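PDB 3TP4: computational Design of Enzyme from Synthetic construct, which is a computationally designed enzyme on a glycosyl hydrolase family 26 TIM-barrel scaffold, probably built to hold an activated serine in a catalytic triad. Local coordinates for residues G35-T40 with T321-D326; W69-I74 with N108-G113; E143-L148 with Y197-E202; P296-T301 with L340-A345. All blocks are in the same frame, centred on the assembly; numbering follows the deposited sequence.

Interaction 1. Residues G35-T40 with T321-D326; sequences GHHGTT and TGENAD
Strand 35-37 and the last residue of strand 318-321 run parallel, and the contact is tightest where they pair. Thr321 N donates to Gly35 O at 2.9 Å from above the carbonyl plane, while His37 N donates to Thr321 O at 3.1 Å, almost along its C=O axis. His36 and Thr321 turn their side chains to the same buried face, where the methyl CG2 of Thr321 meets His36 CD2 at 3.9 Å. Histidine suits the place because its two ring nitrogens meet two polar neighbours: with CG anti to the backbone N (chi1 -174°), it is held firmly at ND1 and more weakly at NE2. His36 ND1 shares a 2.8 Å hydrogen bond with Thr39 OG1 in the ring plane, and His36 NE2 makes a weak one, 3.3 Å, to Asn324 OD1, which also accepts from Phe331 N. A leucine in place of His36 would lose both polar links and would probably leave Thr39 and Asn324 less firmly placed. The partly exposed side, at His37 and Glu323, is linked more loosely, by a CA-H...O contact from Glu323 CA to His37 O at 3.4 Å and by a water that donates to His37 O and accepts from Asn324 N, both at 2.8 Å. His37 bonds Glu320 and Ser70, consistent with the intended triad. Strand 32-37 thus lies between strands 318-321 and 66-70, with Val56 of helix 55-60 packed on His36 and Thr39.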
loop_
_atom_site.group_PDB
_atom_site.type_symbol
_atom_site.label_atom_id
_atom_site.label_comp_id
_atom_site.label_asym_id
_atom_site.label_seq_id
_atom_site.Cartn_x
_atom_site.Cartn_y
_atom_site.Cartn_z
ATOM N N GLY A 35 -8.189 -9.435 -8.697
ATOM C CA GLY A 35 -8.693 -8.983 -7.408
ATOM C C GLY A 35 -9.926 -8.108 -7.533
ATOM O O GLY A 35 -10.148 -7.458 -8.563
ATOM N N HIS A 36 -10.740 -8.097 -6.482
ATOM C CA HIS A 36 -11.951 -7.293 -6.468
ATOM C C HIS A 36 -12.158 -6.725 -5.071
ATOM O O HIS A 36 -12.011 -7.436 -4.073
ATOM C CB HIS A 36 -13.159 -8.139 -6.886
ATOM C CG HIS A 36 -14.427 -7.355 -7.048
ATOM N ND1 HIS A 36 -15.656 -7.846 -6.664
ATOM C CD2 HIS A 36 -14.659 -6.127 -7.570
ATOM C CE1 HIS A 36 -16.590 -6.950 -6.929
ATOM N NE2 HIS A 36 -16.013 -5.898 -7.480
ATOM N N HIS A 37 -12.487 -5.440 -5.020
ATOM C CA HIS A 37 -12.639 -4.708 -3.759
ATOM C C HIS A 37 -14.005 -4.963 -3.125
ATOM O O HIS A 37 -15.041 -4.863 -3.797
ATOM C CB HIS A 37 -12.443 -3.212 -4.006
ATOM C CG HIS A 37 -11.990 -2.454 -2.796
ATOM N ND1 HIS A 37 -10.683 -2.460 -2.360
ATOM C CD2 HIS A 37 -12.673 -1.671 -1.928
ATOM C CE1 HIS A 37 -10.579 -1.713 -1.275
ATOM N NE2 HIS A 37 -11.772 -1.221 -0.992
ATOM N N GLY A 38 -13.995 -5.307 -1.839
ATOM C CA GLY A 38 -15.210 -5.580 -1.090
ATOM C C GLY A 38 -16.039 -6.645 -1.775
ATOM O O GLY A 38 -17.257 -6.510 -1.927
ATOM N N THR A 39 -15.382 -7.719 -2.191
ATOM C CA THR A 39 -16.001 -8.617 -3.156
ATOM C C THR A 39 -17.121 -9.449 -2.544
ATOM O O THR A 39 -18.060 -9.820 -3.241
ATOM C CB THR A 39 -14.971 -9.513 -3.872
ATOM O OG1 THR A 39 -15.578 -10.096 -5.030
ATOM C CG2 THR A 39 -14.463 -10.616 -2.949
ATOM N N THR A 40 -17.014 -9.734 -1.247
ATOM C CA THR A 40 -18.050 -10.470 -0.532
ATOM C C THR A 40 -18.877 -9.569 0.388
ATOM O O THR A 40 -19.681 -10.061 1.175
ATOM C CB THR A 40 -17.485 -11.642 0.312
ATOM O OG1 THR A 40 -16.508 -11.152 1.241
ATOM C CG2 THR A 40 -16.856 -12.717 -0.575
ATOM N N THR A 321 -9.768 -4.647 -9.267
ATOM C CA THR A 321 -10.709 -3.632 -9.736
ATOM C C THR A 321 -11.702 -3.262 -8.628
ATOM O O THR A 321 -11.726 -3.891 -7.568
ATOM C CB THR A 321 -11.447 -4.050 -11.034
ATOM O OG1 THR A 321 -11.912 -2.880 -11.730
ATOM C CG2 THR A 321 -12.638 -4.950 -10.714
ATOM N N GLY A 322 -12.520 -2.247 -8.883
ATOM C CA GLY A 322 -13.241 -1.572 -7.818
ATOM C C GLY A 322 -14.492 -2.239 -7.263
ATOM O O GLY A 322 -14.972 -3.258 -7.769
ATOM N N GLU A 323 -15.040 -1.624 -6.221
ATOM C CA GLU A 323 -16.178 -2.184 -5.497
ATOM C C GLU A 323 -17.486 -2.146 -6.302
ATOM O O GLU A 323 -17.762 -1.189 -7.024
ATOM C CB GLU A 323 -16.353 -1.428 -4.168
ATOM C CG GLU A 323 -17.324 -2.084 -3.189
ATOM C CD GLU A 323 -17.204 -1.501 -1.783
ATOM O OE1 GLU A 323 -16.765 -0.338 -1.664
ATOM O OE2 GLU A 323 -17.531 -2.205 -0.801
ATOM N N ASN A 324 -18.295 -3.188 -6.168
ATOM C CA ASN A 324 -19.608 -3.209 -6.804
ATOM C C ASN A 324 -20.695 -2.629 -5.874
ATOM O O ASN A 324 -21.427 -3.370 -5.235
ATOM C CB ASN A 324 -19.970 -4.632 -7.226
ATOM C CG ASN A 324 -19.422 -4.990 -8.601
ATOM O OD1 ASN A 324 -18.448 -4.404 -9.062
ATOM N ND2 ASN A 324 -20.069 -5.933 -9.269
ATOM N N ALA A 325 -20.777 -1.305 -5.799
ATOM C CA ALA A 325 -21.661 -0.657 -4.829
ATOM C C ALA A 325 -23.127 -0.745 -5.237
ATOM O O ALA A 325 -23.958 -1.238 -4.478
ATOM C CB ALA A 325 -21.254 0.788 -4.620
ATOM N N ASP A 326 -23.439 -0.277 -6.441
ATOM C CA ASP A 326 -24.816 -0.297 -6.924
ATOM C C ASP A 326 -24.875 -0.226 -8.448
ATOM O O ASP A 326 -23.843 -0.123 -9.109
ATOM C CB ASP A 326 -25.603 0.861 -6.302
ATOM C CG ASP A 326 -24.886 2.185 -6.440
ATOM O OD1 ASP A 326 -24.418 2.500 -7.554
ATOM O OD2 ASP A 326 -24.775 2.910 -5.433
HETATM O O HOH W 1 -17.699 -5.396 -4.609
#

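Interaction 2. Residues W69-I74 with N108-G113; sequences WSTSII and NTVGAG
Strands 66-70 and 107-113 lie parallel with Trp69 beside Val110 and Ser70 beside Gly111, laced by Trp69 N to Thr109 O (2.9 Å), Gly111 N to Trp69 O (3.0 Å) and Thr71 N to Gly111 O (2.9 Å). On the face of Trp69 and Val110 the indole dominates. Its CG stands anti to the carbonyl carbon, which sends the ring back along the neighbouring strand to Asn108. There Trp69 NE1 donates to Asn108 OD1 at 2.9 Å, nearly straight at 172°, in the ring plane and on a lone pair of the amide oxygen; ring and amide planes differ by only 19°. Tryptophan suits the place because it offers a wide apolar surface with a single N-H, and asparagine because its carbonyl can meet that N-H edge-on. Val110 CG2 touches Trp69 CD1 at 4.1 Å, and Phe94 adds an edge-to-face ring. Farther along, Thr71 has OG1 in the crowded position between backbone N and carbonyl carbon (chi1 57°), which swings CG2 to within 3.6 Å of Val110 CG1. Its OG1 hydrogen-bonds Tyr147 OH and a water, and that water accepts from Gly113 N at 3.1 Å. Ser70 turns to the face it shares with Gly111, its OG bonded to His37 NE2. Chemically, the buried indole N-H is satisfied by an amide oxygen, and the strand that ends at Ser70 is pinned by backbone bonds through the residues on both sides of it, so the proposed nucleophile of the designed triad starts from a well-defined backbone.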
loop_
_atom_site.group_PDB
_atom_site.type_symbol
_atom_site.label_atom_id
_atom_site.label_comp_id
_atom_site.label_asym_id
_atom_site.label_seq_id
_atom_site.Cartn_x
_atom_site.Cartn_y
_atom_site.Cartn_z
ATOM N N TRP A 69 -9.930 -4.715 0.459
ATOM C CA TRP A 69 -10.726 -4.078 1.507
ATOM C C TRP A 69 -10.139 -2.713 1.867
ATOM O O TRP A 69 -8.943 -2.489 1.702
ATOM C CB TRP A 69 -10.688 -4.903 2.779
ATOM C CG TRP A 69 -10.869 -6.341 2.625
ATOM C CD1 TRP A 69 -9.902 -7.294 2.676
ATOM C CD2 TRP A 69 -12.107 -7.030 2.454
ATOM N NE1 TRP A 69 -10.456 -8.535 2.534
ATOM C CE2 TRP A 69 -11.813 -8.402 2.399
ATOM C CE3 TRP A 69 -13.439 -6.615 2.337
ATOM C CZ2 TRP A 69 -12.802 -9.373 2.222
ATOM C CZ3 TRP A 69 -14.422 -7.578 2.164
ATOM C CH2 TRP A 69 -14.099 -8.938 2.105
ATOM N N SER A 70 -10.974 -1.808 2.372
ATOM C CA SER A 70 -10.484 -0.502 2.830
ATOM C C SER A 70 -10.511 -0.433 4.354
ATOM O O SER A 70 -11.391 -1.018 4.973
ATOM C CB SER A 70 -11.349 0.625 2.266
ATOM O OG SER A 70 -11.255 0.678 0.854
ATOM N N THR A 71 -9.557 0.277 4.961
ATOM C CA THR A 71 -9.578 0.449 6.416
ATOM C C THR A 71 -10.811 1.238 6.843
ATOM O O THR A 71 -11.197 1.234 8.006
ATOM C CB THR A 71 -8.329 1.157 6.932
ATOM O OG1 THR A 71 -8.192 2.422 6.272
ATOM C CG2 THR A 71 -7.092 0.296 6.684
ATOM N N SER A 72 -11.415 1.909 5.871
ATOM C CA SER A 72 -12.713 2.562 6.010
ATOM C C SER A 72 -13.755 1.696 6.739
ATOM O O SER A 72 -14.678 2.208 7.371
ATOM C CB SER A 72 -13.227 2.901 4.613
ATOM O OG SER A 72 -14.129 3.984 4.658
ATOM N N ILE A 73 -13.613 0.382 6.634
ATOM C CA ILE A 73 -14.528 -0.546 7.288
ATOM C C ILE A 73 -14.520 -0.384 8.804
ATOM O O ILE A 73 -15.533 -0.616 9.471
ATOM C CB ILE A 73 -14.158 -1.992 6.965
ATOM C CG1 ILE A 73 -14.451 -2.302 5.493
ATOM C CG2 ILE A 73 -14.898 -2.961 7.869
ATOM C CD1 ILE A 73 -13.816 -3.565 5.040
ATOM N N ILE A 74 -13.368 -0.015 9.351
ATOM C CA ILE A 74 -13.234 0.156 10.795
ATOM C C ILE A 74 -14.047 1.362 11.262
ATOM O O ILE A 74 -14.578 1.377 12.371
ATOM C CB ILE A 74 -11.761 0.344 11.194
ATOM C CG1 ILE A 74 -10.984 -0.954 10.978
ATOM C CG2 ILE A 74 -11.645 0.815 12.647
ATOM C CD1 ILE A 74 -9.474 -0.743 10.895
ATOM N N ASN A 108 -5.552 -11.599 0.723
ATOM C CA ASN A 108 -6.167 -10.374 1.212
ATOM C C ASN A 108 -5.275 -9.149 1.054
ATOM O O ASN A 108 -4.088 -9.182 1.393
ATOM C CB ASN A 108 -6.560 -10.523 2.693
ATOM C CG ASN A 108 -7.789 -11.402 2.889
ATOM O OD1 ASN A 108 -8.923 -10.941 2.740
ATOM N ND2 ASN A 108 -7.570 -12.665 3.238
ATOM N N THR A 109 -5.854 -8.068 0.549
ATOM C CA THR A 109 -5.177 -6.779 0.571
ATOM C C THR A 109 -6.053 -5.735 1.260
ATOM O O THR A 109 -7.272 -5.701 1.061
ATOM C CB THR A 109 -4.801 -6.302 -0.836
ATOM O OG1 THR A 109 -4.069 -5.073 -0.732
ATOM C CG2 THR A 109 -6.051 -6.067 -1.669
ATOM N N VAL A 110 -5.420 -4.904 2.085
ATOM C CA VAL A 110 -6.103 -3.876 2.861
ATOM C C VAL A 110 -5.406 -2.548 2.619
ATOM O O VAL A 110 -4.190 -2.426 2.813
ATOM C CB VAL A 110 -6.061 -4.187 4.371
ATOM C CG1 VAL A 110 -6.491 -2.961 5.175
ATOM C CG2 VAL A 110 -6.923 -5.429 4.712
ATOM N N GLY A 111 -6.170 -1.552 2.185
ATOM C CA GLY A 111 -5.605 -0.258 1.834
ATOM C C GLY A 111 -6.167 0.832 2.727
ATOM O O GLY A 111 -7.324 0.770 3.127
ATOM N N ALA A 112 -5.345 1.818 3.063
ATOM C CA ALA A 112 -5.807 2.977 3.820
ATOM C C ALA A 112 -5.773 4.189 2.903
ATOM O O ALA A 112 -4.695 4.659 2.526
ATOM C CB ALA A 112 -4.918 3.208 5.046
ATOM N N GLY A 113 -6.951 4.681 2.527
ATOM C CA GLY A 113 -7.047 5.809 1.622
ATOM C C GLY A 113 -6.750 7.098 2.357
ATOM O O GLY A 113 -6.467 7.084 3.557
HETATM O O HOH W 2 -9.527 3.567 3.778
#

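Interaction 3. Residues E143-L148 with Y197-E202; sequences ELVAYL and YRFTVE
Phe199 loses more surface than any other residue where helices 141-157 and 190-207 meet, followed by Leu148 and then Thr200. The axes of the two short segments come no closer than 11.1 Å and their directions differ by 44°, a spacing wide enough to need large apolar side chains to fill it. With CG anti to the backbone N (chi1 174°), Phe199 extends toward the other helix, and the CD2-CE2-CZ part of its ring meets Leu144, Leu148 and Val145. Leu144 comes tip to tip, CD2 to Phe199 CD2 at 4.0 Å. Val145 crosses at about a right angle and sets CG2 at the ring edge, 4.0 Å from Phe199 CZ. Leu148 approaches obliquely with CD1 3.9 Å from Phe199 CE2, and it straddles two partners because its other methyl, CD2, lies 3.9 Å from Thr200 CG2. Threonine suits that position by serving two environments: its methyl, anti to the backbone N, faces leucine, while OG1 bonds Leu196 O within its own helix and Trp173 NE1. No hydrogen bond passes between the two segments, so the direct contact between them is apolar packing. An alanine in place of Phe199 would remove the ring that touches Leu144, Val145 and Leu148 and would probably loosen the packing between the helices. In the barrel these helices are neighbours on the outer layer, with strand 168-174 between them in the sequence; Trp173 and Pro172 of that strand pack against Leu144 and Thr200, and Tyr203 of helix 190-207 extends the packing on Val145 and Leu148.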
loop_
_atom_site.group_PDB
_atom_site.type_symbol
_atom_site.label_atom_id
_atom_site.label_comp_id
_atom_site.label_asym_id
_atom_site.label_seq_id
_atom_site.Cartn_x
_atom_site.Cartn_y
_atom_site.Cartn_z
ATOM N N GLU A 143 -4.047 11.315 16.542
ATOM C CA GLU A 143 -5.100 10.702 15.731
ATOM C C GLU A 143 -4.501 9.615 14.834
ATOM O O GLU A 143 -5.039 8.505 14.729
ATOM C CB GLU A 143 -5.821 11.744 14.866
ATOM C CG GLU A 143 -5.671 13.175 15.350
ATOM C CD GLU A 143 -6.539 13.479 16.547
ATOM O OE1 GLU A 143 -6.543 14.643 16.997
ATOM O OE2 GLU A 143 -7.222 12.552 17.030
ATOM N N LEU A 144 -3.381 9.937 14.192
ATOM C CA LEU A 144 -2.716 8.970 13.322
ATOM C C LEU A 144 -2.364 7.719 14.107
ATOM O O LEU A 144 -2.713 6.602 13.713
ATOM C CB LEU A 144 -1.453 9.566 12.699
ATOM C CG LEU A 144 -0.710 8.564 11.809
ATOM C CD1 LEU A 144 -1.560 8.211 10.596
ATOM C CD2 LEU A 144 0.633 9.115 11.378
ATOM N N VAL A 145 -1.697 7.913 15.240
ATOM C CA VAL A 145 -1.274 6.789 16.069
ATOM C C VAL A 145 -2.451 5.915 16.488
ATOM O O VAL A 145 -2.360 4.696 16.460
ATOM C CB VAL A 145 -0.491 7.255 17.320
ATOM C CG1 VAL A 145 -0.276 6.094 18.277
ATOM C CG2 VAL A 145 0.834 7.843 16.909
ATOM N N ALA A 146 -3.557 6.537 16.874
ATOM C CA ALA A 146 -4.728 5.772 17.277
ATOM C C ALA A 146 -5.288 5.016 16.070
ATOM O O ALA A 146 -5.709 3.873 16.187
ATOM C CB ALA A 146 -5.782 6.691 17.878
ATOM N N TYR A 147 -5.287 5.657 14.908
ATOM C CA TYR A 147 -5.717 4.970 13.690
ATOM C C TYR A 147 -4.859 3.730 13.438
ATOM O O TYR A 147 -5.376 2.653 13.131
ATOM C CB TYR A 147 -5.655 5.900 12.486
ATOM C CG TYR A 147 -6.484 5.413 11.316
ATOM C CD1 TYR A 147 -5.887 4.812 10.209
ATOM C CD2 TYR A 147 -7.867 5.543 11.328
ATOM C CE1 TYR A 147 -6.657 4.363 9.132
ATOM C CE2 TYR A 147 -8.641 5.101 10.269
ATOM C CZ TYR A 147 -8.034 4.511 9.174
ATOM O OH TYR A 147 -8.818 4.075 8.130
ATOM N N LEU A 148 -3.546 3.876 13.579
ATOM C CA LEU A 148 -2.639 2.737 13.419
ATOM C C LEU A 148 -2.858 1.633 14.464
ATOM O O LEU A 148 -2.791 0.442 14.141
ATOM C CB LEU A 148 -1.172 3.199 13.409
ATOM C CG LEU A 148 -0.788 4.132 12.249
ATOM C CD1 LEU A 148 0.668 4.594 12.325
ATOM C CD2 LEU A 148 -1.041 3.446 10.925
ATOM N N TYR A 197 4.986 7.473 5.590
ATOM C CA TYR A 197 4.974 6.054 5.237
ATOM C C TYR A 197 5.946 5.303 6.154
ATOM O O TYR A 197 5.618 4.229 6.677
ATOM C CB TYR A 197 5.364 5.865 3.764
ATOM C CG TYR A 197 5.124 4.465 3.223
ATOM C CD1 TYR A 197 5.966 3.408 3.562
ATOM C CD2 TYR A 197 4.069 4.208 2.350
ATOM C CE1 TYR A 197 5.751 2.117 3.060
ATOM C CE2 TYR A 197 3.845 2.926 1.842
ATOM C CZ TYR A 197 4.689 1.888 2.205
ATOM O OH TYR A 197 4.458 0.619 1.713
ATOM N N ARG A 198 7.140 5.864 6.336
ATOM C CA ARG A 198 8.193 5.205 7.127
ATOM C C ARG A 198 7.763 5.043 8.583
ATOM O O ARG A 198 7.912 3.967 9.165
ATOM C CB ARG A 198 9.522 5.967 7.026
ATOM C CG ARG A 198 10.188 5.859 5.637
ATOM C CD ARG A 198 11.205 6.963 5.407
ATOM N NE ARG A 198 11.788 6.906 4.068
ATOM C CZ ARG A 198 12.532 7.877 3.535
ATOM N NH1 ARG A 198 12.781 8.988 4.214
ATOM N NH2 ARG A 198 13.026 7.740 2.315
ATOM N N PHE A 199 7.231 6.115 9.170
ATOM C CA PHE A 199 6.676 6.028 10.520
ATOM C C PHE A 199 5.587 4.979 10.604
ATOM O O PHE A 199 5.520 4.221 11.560
ATOM C CB PHE A 199 6.090 7.361 10.976
ATOM C CG PHE A 199 5.383 7.279 12.300
ATOM C CD1 PHE A 199 6.108 7.205 13.483
ATOM C CD2 PHE A 199 3.994 7.271 12.367
ATOM C CE1 PHE A 199 5.465 7.125 14.705
ATOM C CE2 PHE A 199 3.340 7.199 13.587
ATOM C CZ PHE A 199 4.076 7.113 14.757
ATOM N N THR A 200 4.705 4.953 9.612
ATOM C CA THR A 200 3.620 3.982 9.615
ATOM C C THR A 200 4.177 2.561 9.722
ATOM O O THR A 200 3.677 1.727 10.505
ATOM C CB THR A 200 2.759 4.110 8.345
ATOM O OG1 THR A 200 2.053 5.359 8.366
ATOM C CG2 THR A 200 1.752 2.968 8.245
ATOM N N VAL A 201 5.207 2.285 8.926
ATOM C CA VAL A 201 5.805 0.955 8.908
ATOM C C VAL A 201 6.480 0.663 10.243
ATOM O O VAL A 201 6.333 -0.416 10.810
ATOM C CB VAL A 201 6.846 0.809 7.793
ATOM C CG1 VAL A 201 7.659 -0.452 8.018
ATOM C CG2 VAL A 201 6.171 0.757 6.416
ATOM N N GLU A 202 7.218 1.643 10.745
ATOM C CA GLU A 202 7.967 1.475 11.984
ATOM C C GLU A 202 7.033 1.347 13.196
ATOM O O GLU A 202 7.229 0.485 14.055
ATOM C CB GLU A 202 8.965 2.633 12.141
ATOM C CG GLU A 202 10.130 2.503 11.155
ATOM C CD GLU A 202 10.825 3.812 10.834
ATOM O OE1 GLU A 202 10.363 4.882 11.298
ATOM O OE2 GLU A 202 11.849 3.760 10.111
#

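Interaction 4. Residues P296-T301 with L340-A345; sequences PAQWFT and LEDFQA
The Phe300 ring is sandwiched: Phe343 CD1 sits over its centre, 3.7 Å above the plane, and Trp299 CE3 covers the opposite face near the rim. At its edge, in plane, lies Asp342 OD2. Phe343 turns its own edge to Phe300, a T-shaped pair with centroids 5.0 Å apart and planes at 74°. The phenyl groups suit this buried side, while the polar side is built round Asp342, whose CG is anti to the backbone N and so reaches the first turn of helix 299-308. Asp342 OD2 accepts from Thr301 N at 2.9 Å and Asp342 OD1 from Thr301 OG1 at 2.6 Å, each oxygen using its syn lone pair, so threonine's hydroxyl and backbone together grip the carboxylate. Thr301 CG2 packs on Ala345 CB at 3.8 Å. On the solvent side a water donates to Asp342 OD1 at 2.8 Å and accepts from the amide NE2 of Gln298, the N-cap residue. Trp299 NE1 hydrogen-bonds Asp249. A buried carboxylate held by two donors of the segment and a water, at the amino end of a helix, is probably stabilised in its ionised form, and its negative charge would complement the helix dipole.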
loop_
_atom_site.group_PDB
_atom_site.type_symbol
_atom_site.label_atom_id
_atom_site.label_comp_id
_atom_site.label_asym_id
_atom_site.label_seq_id
_atom_site.Cartn_x
_atom_site.Cartn_y
_atom_site.Cartn_z
ATOM N N PRO A 296 -16.742 0.526 -22.810
ATOM C CA PRO A 296 -15.808 0.432 -23.933
ATOM C C PRO A 296 -15.719 -1.027 -24.407
ATOM O O PRO A 296 -15.527 -1.931 -23.584
ATOM C CB PRO A 296 -14.485 0.914 -23.327
ATOM C CG PRO A 296 -14.681 0.817 -21.826
ATOM C CD PRO A 296 -16.114 1.063 -21.593
ATOM N N ALA A 297 -15.874 -1.253 -25.711
ATOM C CA ALA A 297 -15.982 -2.608 -26.256
ATOM C C ALA A 297 -14.761 -3.484 -25.972
ATOM O O ALA A 297 -13.625 -3.076 -26.219
ATOM C CB ALA A 297 -16.278 -2.571 -27.771
ATOM N N GLN A 298 -15.022 -4.683 -25.455
ATOM C CA GLN A 298 -13.987 -5.676 -25.163
ATOM C C GLN A 298 -12.830 -5.117 -24.341
ATOM O O GLN A 298 -11.676 -5.490 -24.545
ATOM C CB GLN A 298 -13.467 -6.288 -26.466
ATOM C CG GLN A 298 -14.570 -6.939 -27.294
ATOM C CD GLN A 298 -14.026 -7.729 -28.460
ATOM O OE1 GLN A 298 -13.477 -7.166 -29.411
ATOM N NE2 GLN A 298 -14.158 -9.050 -28.388
ATOM N N TRP A 299 -13.149 -4.230 -23.406
ATOM C CA TRP A 299 -12.120 -3.516 -22.662
ATOM C C TRP A 299 -11.263 -4.479 -21.830
ATOM O O TRP A 299 -10.045 -4.400 -21.855
ATOM C CB TRP A 299 -12.760 -2.458 -21.771
ATOM C CG TRP A 299 -11.759 -1.576 -21.100
ATOM C CD1 TRP A 299 -11.242 -0.401 -21.583
ATOM C CD2 TRP A 299 -11.141 -1.798 -19.833
ATOM N NE1 TRP A 299 -10.343 0.123 -20.681
ATOM C CE2 TRP A 299 -10.269 -0.712 -19.595
ATOM C CE3 TRP A 299 -11.253 -2.803 -18.862
ATOM C CZ2 TRP A 299 -9.501 -0.608 -18.436
ATOM C CZ3 TRP A 299 -10.479 -2.697 -17.700
ATOM C CH2 TRP A 299 -9.621 -1.606 -17.503
ATOM N N PHE A 300 -11.902 -5.410 -21.120
ATOM C CA PHE A 300 -11.155 -6.348 -20.281
ATOM C C PHE A 300 -10.197 -7.243 -21.073
ATOM O O PHE A 300 -9.020 -7.351 -20.741
ATOM C CB PHE A 300 -12.095 -7.193 -19.421
ATOM C CG PHE A 300 -12.855 -6.399 -18.389
ATOM C CD1 PHE A 300 -12.224 -5.965 -17.221
ATOM C CD2 PHE A 300 -14.192 -6.092 -18.581
ATOM C CE1 PHE A 300 -12.918 -5.240 -16.262
ATOM C CE2 PHE A 300 -14.902 -5.373 -17.624
ATOM C CZ PHE A 300 -14.266 -4.933 -16.466
ATOM N N THR A 301 -10.693 -7.898 -22.115
ATOM C CA THR A 301 -9.817 -8.757 -22.913
ATOM C C THR A 301 -8.770 -7.968 -23.698
ATOM O O THR A 301 -7.685 -8.465 -23.945
ATOM C CB THR A 301 -10.603 -9.668 -23.871
ATOM O OG1 THR A 301 -11.428 -8.865 -24.719
ATOM C CG2 THR A 301 -11.470 -10.661 -23.077
ATOM N N LEU A 340 -20.494 -7.685 -19.698
ATOM C CA LEU A 340 -20.534 -8.954 -18.975
ATOM C C LEU A 340 -19.816 -10.082 -19.723
ATOM O O LEU A 340 -18.948 -10.749 -19.169
ATOM C CB LEU A 340 -21.969 -9.374 -18.671
ATOM C CG LEU A 340 -22.047 -10.782 -18.075
ATOM C CD1 LEU A 340 -21.592 -10.775 -16.634
ATOM C CD2 LEU A 340 -23.437 -11.365 -18.196
ATOM N N GLU A 341 -20.161 -10.281 -20.988
ATOM C CA GLU A 341 -19.542 -11.351 -21.769
ATOM C C GLU A 341 -18.024 -11.191 -21.853
ATOM O O GLU A 341 -17.278 -12.165 -21.725
ATOM C CB GLU A 341 -20.162 -11.436 -23.174
ATOM C CG GLU A 341 -19.483 -12.448 -24.072
ATOM C CD GLU A 341 -20.250 -12.705 -25.361
ATOM O OE1 GLU A 341 -20.934 -11.775 -25.851
ATOM O OE2 GLU A 341 -20.171 -13.846 -25.877
ATOM N N ASP A 342 -17.554 -9.963 -22.050
ATOM C CA ASP A 342 -16.126 -9.752 -22.173
ATOM C C ASP A 342 -15.420 -10.059 -20.856
ATOM O O ASP A 342 -14.332 -10.634 -20.850
ATOM C CB ASP A 342 -15.800 -8.326 -22.621
ATOM C CG ASP A 342 -14.323 -8.149 -22.968
ATOM O OD1 ASP A 342 -13.903 -8.599 -24.054
ATOM O OD2 ASP A 342 -13.585 -7.544 -22.168
ATOM N N PHE A 343 -16.031 -9.673 -19.743
ATOM C CA PHE A 343 -15.420 -9.952 -18.452
ATOM C C PHE A 343 -15.354 -11.460 -18.208
ATOM O O PHE A 343 -14.342 -11.975 -17.735
ATOM C CB PHE A 343 -16.133 -9.236 -17.294
ATOM C CG PHE A 343 -15.479 -9.482 -15.964
ATOM C CD1 PHE A 343 -14.320 -8.811 -15.616
ATOM C CD2 PHE A 343 -15.994 -10.423 -15.087
ATOM C CE1 PHE A 343 -13.701 -9.049 -14.408
ATOM C CE2 PHE A 343 -15.376 -10.670 -13.880
ATOM C CZ PHE A 343 -14.230 -9.983 -13.541
ATOM N N GLN A 344 -16.421 -12.169 -18.548
ATOM C CA GLN A 344 -16.411 -13.628 -18.464
ATOM C C GLN A 344 -15.255 -14.217 -19.271
ATOM O O GLN A 344 -14.622 -15.176 -18.836
ATOM C CB GLN A 344 -17.749 -14.208 -18.950
ATOM C CG GLN A 344 -18.864 -13.998 -17.940
ATOM C CD GLN A 344 -20.234 -14.280 -18.491
ATOM O OE1 GLN A 344 -20.528 -13.998 -19.656
ATOM N NE2 GLN A 344 -21.099 -14.830 -17.645
ATOM N N ALA A 345 -14.985 -13.645 -20.445
ATOM C CA ALA A 345 -13.896 -14.132 -21.296
ATOM C C ALA A 345 -12.549 -13.811 -20.658
ATOM O O ALA A 345 -11.624 -14.629 -20.652
ATOM C CB ALA A 345 -13.996 -13.514 -22.700
HETATM O O HOH W 3 -14.984 -10.618 -25.614
#

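How the interactions relate
Interactions 1 and 2 share the barrel sheet, whose neighbouring strands 32-37 and 66-70 carry His37 and Ser70; their centres are 12 Å apart and they touch. Interaction 3, in the helical layer round the sheet, has its centre 15 Å from that of interaction 2 and meets it through Thr71 and Tyr147. Interaction 4 lies opposite interaction 3, 40 Å between centres, and on the side of interaction 1 (centres 17 Å apart), touching none of the others. Along the chain, interactions 2 and 3 come in series, nested in the loop closed by interaction 1, whose segments alternate with those of interaction 4. The sheet contacts would thus hold the designed site, while interactions 3 and 4 pack outer helices.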